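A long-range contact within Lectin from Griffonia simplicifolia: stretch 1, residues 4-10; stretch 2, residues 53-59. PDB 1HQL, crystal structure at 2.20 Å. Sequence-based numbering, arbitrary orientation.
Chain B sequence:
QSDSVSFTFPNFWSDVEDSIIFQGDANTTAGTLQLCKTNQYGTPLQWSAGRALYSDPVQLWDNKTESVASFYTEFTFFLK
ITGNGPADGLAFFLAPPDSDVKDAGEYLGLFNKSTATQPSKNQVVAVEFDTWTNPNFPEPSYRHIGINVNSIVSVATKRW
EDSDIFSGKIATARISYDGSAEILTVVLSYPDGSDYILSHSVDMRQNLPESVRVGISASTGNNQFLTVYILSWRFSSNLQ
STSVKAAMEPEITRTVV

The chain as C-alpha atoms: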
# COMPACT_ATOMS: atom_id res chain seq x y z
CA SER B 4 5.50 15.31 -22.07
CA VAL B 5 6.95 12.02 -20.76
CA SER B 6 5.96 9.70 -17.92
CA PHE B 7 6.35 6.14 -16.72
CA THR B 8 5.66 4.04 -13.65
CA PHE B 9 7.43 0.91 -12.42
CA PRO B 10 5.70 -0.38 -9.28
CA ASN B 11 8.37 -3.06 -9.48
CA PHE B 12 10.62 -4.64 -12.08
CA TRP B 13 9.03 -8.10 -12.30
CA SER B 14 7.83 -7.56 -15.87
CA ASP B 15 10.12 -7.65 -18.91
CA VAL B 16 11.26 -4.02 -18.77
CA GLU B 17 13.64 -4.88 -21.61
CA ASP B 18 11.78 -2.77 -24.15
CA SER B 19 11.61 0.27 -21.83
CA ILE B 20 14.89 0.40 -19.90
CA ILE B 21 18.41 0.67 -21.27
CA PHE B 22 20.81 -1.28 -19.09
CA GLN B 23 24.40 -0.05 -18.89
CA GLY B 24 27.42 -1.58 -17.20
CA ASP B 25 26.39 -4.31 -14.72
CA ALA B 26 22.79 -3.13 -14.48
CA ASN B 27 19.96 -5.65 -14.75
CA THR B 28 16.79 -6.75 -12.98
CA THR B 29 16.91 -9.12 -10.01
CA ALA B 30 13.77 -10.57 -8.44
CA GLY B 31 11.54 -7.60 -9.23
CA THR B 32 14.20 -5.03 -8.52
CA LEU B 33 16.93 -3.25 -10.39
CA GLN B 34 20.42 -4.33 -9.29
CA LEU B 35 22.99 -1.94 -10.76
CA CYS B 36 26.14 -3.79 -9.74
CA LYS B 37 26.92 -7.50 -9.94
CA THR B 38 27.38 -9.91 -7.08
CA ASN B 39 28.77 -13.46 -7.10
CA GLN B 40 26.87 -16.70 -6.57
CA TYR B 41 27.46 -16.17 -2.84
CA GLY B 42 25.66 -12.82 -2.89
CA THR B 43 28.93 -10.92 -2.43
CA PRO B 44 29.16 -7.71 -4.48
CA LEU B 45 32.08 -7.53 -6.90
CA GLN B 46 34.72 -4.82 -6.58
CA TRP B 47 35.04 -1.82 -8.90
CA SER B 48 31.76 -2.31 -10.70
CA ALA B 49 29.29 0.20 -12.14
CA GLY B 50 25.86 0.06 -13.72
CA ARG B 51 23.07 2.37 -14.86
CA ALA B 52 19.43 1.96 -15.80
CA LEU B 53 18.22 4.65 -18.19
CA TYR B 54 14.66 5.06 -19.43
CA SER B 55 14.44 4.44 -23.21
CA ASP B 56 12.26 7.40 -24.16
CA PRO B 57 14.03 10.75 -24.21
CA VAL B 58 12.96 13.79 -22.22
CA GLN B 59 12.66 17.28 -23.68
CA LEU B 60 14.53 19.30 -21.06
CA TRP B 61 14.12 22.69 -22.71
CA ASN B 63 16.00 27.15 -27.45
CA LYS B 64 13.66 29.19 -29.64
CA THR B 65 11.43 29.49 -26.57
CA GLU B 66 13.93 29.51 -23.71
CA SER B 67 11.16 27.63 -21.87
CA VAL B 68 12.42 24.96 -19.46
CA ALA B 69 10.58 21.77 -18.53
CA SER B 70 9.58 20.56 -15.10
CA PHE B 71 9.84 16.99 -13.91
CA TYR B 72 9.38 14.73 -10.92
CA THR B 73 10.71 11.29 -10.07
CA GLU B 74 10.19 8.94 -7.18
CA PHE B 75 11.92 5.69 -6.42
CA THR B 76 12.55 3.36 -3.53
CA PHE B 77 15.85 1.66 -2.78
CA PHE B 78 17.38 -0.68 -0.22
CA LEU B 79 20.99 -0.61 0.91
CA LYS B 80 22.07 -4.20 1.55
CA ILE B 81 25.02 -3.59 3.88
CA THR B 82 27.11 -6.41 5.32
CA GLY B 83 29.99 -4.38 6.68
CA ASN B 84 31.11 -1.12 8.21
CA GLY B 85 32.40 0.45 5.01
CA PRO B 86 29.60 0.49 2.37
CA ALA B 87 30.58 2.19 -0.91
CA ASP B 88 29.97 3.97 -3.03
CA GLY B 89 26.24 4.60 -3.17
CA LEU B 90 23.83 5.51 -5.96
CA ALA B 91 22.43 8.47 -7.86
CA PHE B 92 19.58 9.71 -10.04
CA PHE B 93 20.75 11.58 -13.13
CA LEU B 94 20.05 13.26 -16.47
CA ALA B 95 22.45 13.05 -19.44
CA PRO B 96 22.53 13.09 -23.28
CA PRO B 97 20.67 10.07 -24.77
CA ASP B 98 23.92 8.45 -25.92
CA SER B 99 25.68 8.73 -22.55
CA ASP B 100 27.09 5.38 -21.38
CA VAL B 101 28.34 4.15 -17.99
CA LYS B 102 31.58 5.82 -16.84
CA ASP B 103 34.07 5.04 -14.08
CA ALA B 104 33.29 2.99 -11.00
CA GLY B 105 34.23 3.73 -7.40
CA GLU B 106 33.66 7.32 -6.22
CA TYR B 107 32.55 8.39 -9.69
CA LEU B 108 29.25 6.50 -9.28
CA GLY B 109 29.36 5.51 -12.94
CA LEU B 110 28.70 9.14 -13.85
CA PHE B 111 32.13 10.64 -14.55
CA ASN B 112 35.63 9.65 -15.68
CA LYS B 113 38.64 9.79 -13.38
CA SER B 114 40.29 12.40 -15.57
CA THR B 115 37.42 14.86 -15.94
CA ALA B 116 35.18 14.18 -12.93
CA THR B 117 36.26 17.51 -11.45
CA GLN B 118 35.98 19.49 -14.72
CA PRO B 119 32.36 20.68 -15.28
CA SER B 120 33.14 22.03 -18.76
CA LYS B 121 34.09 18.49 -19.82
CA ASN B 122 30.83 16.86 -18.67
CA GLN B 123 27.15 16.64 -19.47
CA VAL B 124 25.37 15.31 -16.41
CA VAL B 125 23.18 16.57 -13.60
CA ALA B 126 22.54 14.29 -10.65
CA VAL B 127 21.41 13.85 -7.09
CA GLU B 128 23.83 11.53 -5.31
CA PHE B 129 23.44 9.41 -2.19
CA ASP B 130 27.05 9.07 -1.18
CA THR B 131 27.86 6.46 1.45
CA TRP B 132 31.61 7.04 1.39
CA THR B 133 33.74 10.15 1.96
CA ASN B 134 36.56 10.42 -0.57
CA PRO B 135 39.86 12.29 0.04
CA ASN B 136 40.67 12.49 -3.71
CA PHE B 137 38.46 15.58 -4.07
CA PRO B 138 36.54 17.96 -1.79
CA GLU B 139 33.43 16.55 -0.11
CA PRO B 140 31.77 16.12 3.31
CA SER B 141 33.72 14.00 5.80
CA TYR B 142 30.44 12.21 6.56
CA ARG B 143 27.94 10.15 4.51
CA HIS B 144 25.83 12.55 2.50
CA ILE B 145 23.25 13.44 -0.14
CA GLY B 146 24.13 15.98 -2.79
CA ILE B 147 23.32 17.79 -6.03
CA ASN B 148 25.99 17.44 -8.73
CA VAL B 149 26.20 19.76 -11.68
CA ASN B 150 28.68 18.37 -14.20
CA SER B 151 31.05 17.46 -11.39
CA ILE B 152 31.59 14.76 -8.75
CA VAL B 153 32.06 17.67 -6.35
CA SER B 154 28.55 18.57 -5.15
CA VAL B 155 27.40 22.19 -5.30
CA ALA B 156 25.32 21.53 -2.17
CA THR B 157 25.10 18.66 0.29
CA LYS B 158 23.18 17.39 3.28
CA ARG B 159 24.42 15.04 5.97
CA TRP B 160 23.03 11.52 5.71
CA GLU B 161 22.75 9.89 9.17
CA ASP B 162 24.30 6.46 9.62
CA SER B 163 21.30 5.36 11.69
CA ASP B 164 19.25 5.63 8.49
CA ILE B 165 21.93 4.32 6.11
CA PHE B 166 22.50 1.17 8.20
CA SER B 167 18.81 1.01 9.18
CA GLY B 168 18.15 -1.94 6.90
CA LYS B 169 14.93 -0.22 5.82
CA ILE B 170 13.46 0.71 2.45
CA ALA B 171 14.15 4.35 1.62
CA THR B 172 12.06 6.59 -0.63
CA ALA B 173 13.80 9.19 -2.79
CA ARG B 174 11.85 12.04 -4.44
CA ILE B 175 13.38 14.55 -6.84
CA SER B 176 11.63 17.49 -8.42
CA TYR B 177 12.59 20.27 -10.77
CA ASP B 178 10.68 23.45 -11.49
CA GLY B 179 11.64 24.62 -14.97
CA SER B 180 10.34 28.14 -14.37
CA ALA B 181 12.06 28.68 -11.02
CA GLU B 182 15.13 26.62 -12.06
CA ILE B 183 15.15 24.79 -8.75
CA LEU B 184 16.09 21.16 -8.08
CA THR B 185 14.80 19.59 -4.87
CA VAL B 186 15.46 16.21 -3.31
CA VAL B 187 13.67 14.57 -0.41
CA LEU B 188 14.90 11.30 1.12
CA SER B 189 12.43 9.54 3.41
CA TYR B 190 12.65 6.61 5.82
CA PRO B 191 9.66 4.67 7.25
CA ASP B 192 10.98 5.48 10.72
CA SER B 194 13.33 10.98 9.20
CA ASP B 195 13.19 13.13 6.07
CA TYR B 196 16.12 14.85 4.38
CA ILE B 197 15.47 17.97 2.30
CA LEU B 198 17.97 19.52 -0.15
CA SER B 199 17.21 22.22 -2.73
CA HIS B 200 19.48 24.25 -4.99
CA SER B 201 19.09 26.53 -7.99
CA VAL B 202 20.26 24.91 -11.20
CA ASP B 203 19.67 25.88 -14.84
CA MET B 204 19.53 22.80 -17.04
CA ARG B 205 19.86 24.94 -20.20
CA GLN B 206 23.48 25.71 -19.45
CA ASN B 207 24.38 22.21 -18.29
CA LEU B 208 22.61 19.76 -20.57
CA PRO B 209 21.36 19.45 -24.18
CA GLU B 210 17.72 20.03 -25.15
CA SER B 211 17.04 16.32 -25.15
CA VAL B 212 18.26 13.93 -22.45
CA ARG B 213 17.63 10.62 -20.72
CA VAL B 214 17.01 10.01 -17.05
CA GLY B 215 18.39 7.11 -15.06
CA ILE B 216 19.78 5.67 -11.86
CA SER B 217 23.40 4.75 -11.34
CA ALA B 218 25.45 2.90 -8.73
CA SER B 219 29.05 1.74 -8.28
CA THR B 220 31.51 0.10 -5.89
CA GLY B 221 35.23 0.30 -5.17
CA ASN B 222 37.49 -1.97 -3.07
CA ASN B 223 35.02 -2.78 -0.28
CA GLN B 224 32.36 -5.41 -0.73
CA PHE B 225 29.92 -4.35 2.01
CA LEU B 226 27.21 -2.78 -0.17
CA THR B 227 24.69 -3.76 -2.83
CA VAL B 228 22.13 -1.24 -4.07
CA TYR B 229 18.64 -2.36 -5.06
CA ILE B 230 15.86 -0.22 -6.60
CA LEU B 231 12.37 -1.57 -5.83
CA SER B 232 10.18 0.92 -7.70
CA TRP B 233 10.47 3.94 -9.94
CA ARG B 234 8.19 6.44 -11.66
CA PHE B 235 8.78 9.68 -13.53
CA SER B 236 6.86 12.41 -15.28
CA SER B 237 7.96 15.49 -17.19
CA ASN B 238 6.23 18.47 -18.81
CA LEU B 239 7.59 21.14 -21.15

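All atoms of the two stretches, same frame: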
# COMPACT_ATOMS: atom_id res chain seq x y z
N SER B 4 6.05 15.98 -23.25
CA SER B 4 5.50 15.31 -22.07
C SER B 4 5.87 13.83 -22.01
O SER B 4 5.57 13.06 -22.92
CB SER B 4 3.99 15.48 -22.04
OG SER B 4 3.46 15.18 -20.76
N VAL B 5 6.52 13.42 -20.93
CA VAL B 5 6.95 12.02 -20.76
C VAL B 5 6.64 11.52 -19.35
O VAL B 5 6.76 12.26 -18.38
CB VAL B 5 8.48 11.86 -20.98
CG1 VAL B 5 8.87 10.39 -20.86
CG2 VAL B 5 8.87 12.41 -22.35
N SER B 6 6.24 10.26 -19.24
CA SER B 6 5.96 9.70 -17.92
C SER B 6 5.95 8.18 -17.95
O SER B 6 5.59 7.56 -18.95
CB SER B 6 4.61 10.20 -17.40
OG SER B 6 3.56 9.47 -17.98
N PHE B 7 6.33 7.59 -16.83
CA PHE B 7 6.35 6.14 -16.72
C PHE B 7 6.26 5.74 -15.27
O PHE B 7 6.59 6.52 -14.38
CB PHE B 7 7.60 5.55 -17.39
CG PHE B 7 8.91 5.97 -16.75
CD1 PHE B 7 9.38 5.32 -15.61
CD2 PHE B 7 9.70 6.96 -17.32
CE1 PHE B 7 10.62 5.66 -15.05
CE2 PHE B 7 10.94 7.30 -16.78
CZ PHE B 7 11.40 6.65 -15.64
N THR B 8 5.78 4.52 -15.02
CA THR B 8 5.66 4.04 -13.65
C THR B 8 6.07 2.56 -13.57
O THR B 8 5.60 1.73 -14.33
CB THR B 8 4.19 4.21 -13.12
OG1 THR B 8 3.84 5.61 -13.13
CG2 THR B 8 4.07 3.70 -11.69
N PHE B 9 6.97 2.27 -12.65
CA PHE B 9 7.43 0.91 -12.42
C PHE B 9 7.17 0.60 -10.96
O PHE B 9 7.98 0.96 -10.10
CB PHE B 9 8.94 0.75 -12.69
CG PHE B 9 9.31 0.83 -14.14
CD1 PHE B 9 9.95 1.96 -14.64
CD2 PHE B 9 9.02 -0.21 -15.00
CE1 PHE B 9 10.30 2.04 -15.99
CE2 PHE B 9 9.36 -0.14 -16.35
CZ PHE B 9 10.00 0.98 -16.84
N PRO B 10 6.03 -0.03 -10.66
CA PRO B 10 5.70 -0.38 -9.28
C PRO B 10 6.72 -1.39 -8.78
O PRO B 10 6.94 -1.54 -7.59
CB PRO B 10 4.29 -0.98 -9.40
CG PRO B 10 4.31 -1.58 -10.77
CD PRO B 10 4.97 -0.49 -11.58
N LEU B 53 18.78 3.45 -17.59
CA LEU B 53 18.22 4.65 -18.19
C LEU B 53 16.90 4.33 -18.86
O LEU B 53 16.75 3.28 -19.46
CB LEU B 53 19.17 5.23 -19.23
CG LEU B 53 20.51 5.78 -18.76
CD1 LEU B 53 21.43 4.64 -18.37
CD2 LEU B 53 21.14 6.60 -19.88
N TYR B 54 15.95 5.25 -18.77
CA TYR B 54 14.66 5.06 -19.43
C TYR B 54 14.90 5.26 -20.93
O TYR B 54 15.62 6.17 -21.32
CB TYR B 54 13.63 6.07 -18.90
CG TYR B 54 12.22 5.79 -19.36
CD1 TYR B 54 11.61 4.57 -19.07
CD2 TYR B 54 11.50 6.72 -20.11
CE1 TYR B 54 10.34 4.28 -19.52
CE2 TYR B 54 10.21 6.43 -20.57
CZ TYR B 54 9.65 5.20 -20.27
OH TYR B 54 8.40 4.85 -20.71
N SER B 55 14.30 4.40 -21.74
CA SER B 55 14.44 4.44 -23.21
C SER B 55 14.02 5.76 -23.84
O SER B 55 14.80 6.40 -24.56
CB SER B 55 13.61 3.33 -23.86
OG SER B 55 14.02 2.05 -23.45
N ASP B 56 12.78 6.16 -23.60
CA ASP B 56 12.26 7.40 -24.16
C ASP B 56 13.01 8.61 -23.66
O ASP B 56 13.31 8.73 -22.47
CB ASP B 56 10.77 7.57 -23.84
CG ASP B 56 9.89 6.68 -24.70
OD1 ASP B 56 10.38 5.62 -25.13
OD2 ASP B 56 8.72 7.04 -24.93
N PRO B 57 13.31 9.54 -24.57
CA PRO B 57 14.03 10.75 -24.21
C PRO B 57 13.11 11.81 -23.60
O PRO B 57 11.89 11.77 -23.78
CB PRO B 57 14.66 11.19 -25.53
CG PRO B 57 13.64 10.77 -26.52
CD PRO B 57 13.20 9.41 -26.04
N VAL B 58 13.71 12.74 -22.87
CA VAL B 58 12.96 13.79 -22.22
C VAL B 58 13.38 15.14 -22.78
O VAL B 58 14.57 15.43 -22.90
CB VAL B 58 13.21 13.77 -20.68
CG1 VAL B 58 12.58 14.97 -20.03
CG2 VAL B 58 12.65 12.50 -20.09
N GLN B 59 12.39 15.95 -23.14
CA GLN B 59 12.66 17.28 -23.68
C GLN B 59 12.88 18.18 -22.48
O GLN B 59 11.92 18.60 -21.82
CB GLN B 59 11.46 17.80 -24.49

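The centre of this contact is an aromatic stack between Phe7 and Tyr54. The two rings lie face to face, with centroids 3.8 Å apart (Phe7 ring to Tyr54 ring) and planes inclined at 23°. Because of this tilt the separation is uneven, and the closest approach, 3.3 Å, is between Phe7 CE2 and Tyr54 CG. Both residues direct their CA-to-CB bonds toward the opposing stretch, and their side chains bridge a backbone gap that is wide at this point: Phe7 CA and Tyr54 CA are 8.8 Å apart. The chi1 of Phe7 is p (63°) and that of Tyr54 is t (-170°), and with these rotamers each ring covers a face of the other. Phe7 is buried, whereas Tyr54 remains partly exposed.

Tyr54 is also the residue through which most of stretch 1 is engaged. It gives up 102 Å² to the other stretch, the largest share of any residue here, and it touches Val5, Phe7 and Phe9, three alternate residues of the strand 5-9. Alternation along an extended strand places these side chains on a common side, so that the CA-to-CB bonds of all three point toward stretch 2, while that of the intervening Ser6 points away. Phe9 meets the tyrosine obliquely, its CE1 lying 4.2 Å from Tyr54 CE1. Val5 also approaches obliquely, with Val5 CG1 4.2 Å from Tyr54 CE2.

Val5 extends the apolar surface beyond the tyrosine to Val58. Here the backbones draw closer, Val5 CA and Val58 CA being 6.4 Å apart, and the two valines touch, Val5 CB lying 4.3 Å from Val58 CG2. The CA-to-CB bond of Val58 points sideways, and the contact is made through its CG2.

Toward the margin, main-chain atoms enter the contact. Val5 CG2 rests 3.4 Å from Pro57 O, a methyl group against a carbonyl oxygen; the CA-to-CB bond of Pro57 points away and its side chain stays beyond contact range of stretch 1, so its contribution comes from the backbone. At the tyrosine's hydroxyl end, Ser6 O is 4.3 Å from Tyr54 OH, a loose approach between polar atoms. The CA-to-CB bond of Asp56 points toward stretch 1, but the residue makes only a marginal approach and remains exposed.

No hydrogen bond links the two stretches. Although both contain strand residues, they are not joined here by backbone pairing; the 300 Å² buried between them, both sides summed, reflects side-chain packing centred on Tyr54, between residues at least 45 positions apart in sequence.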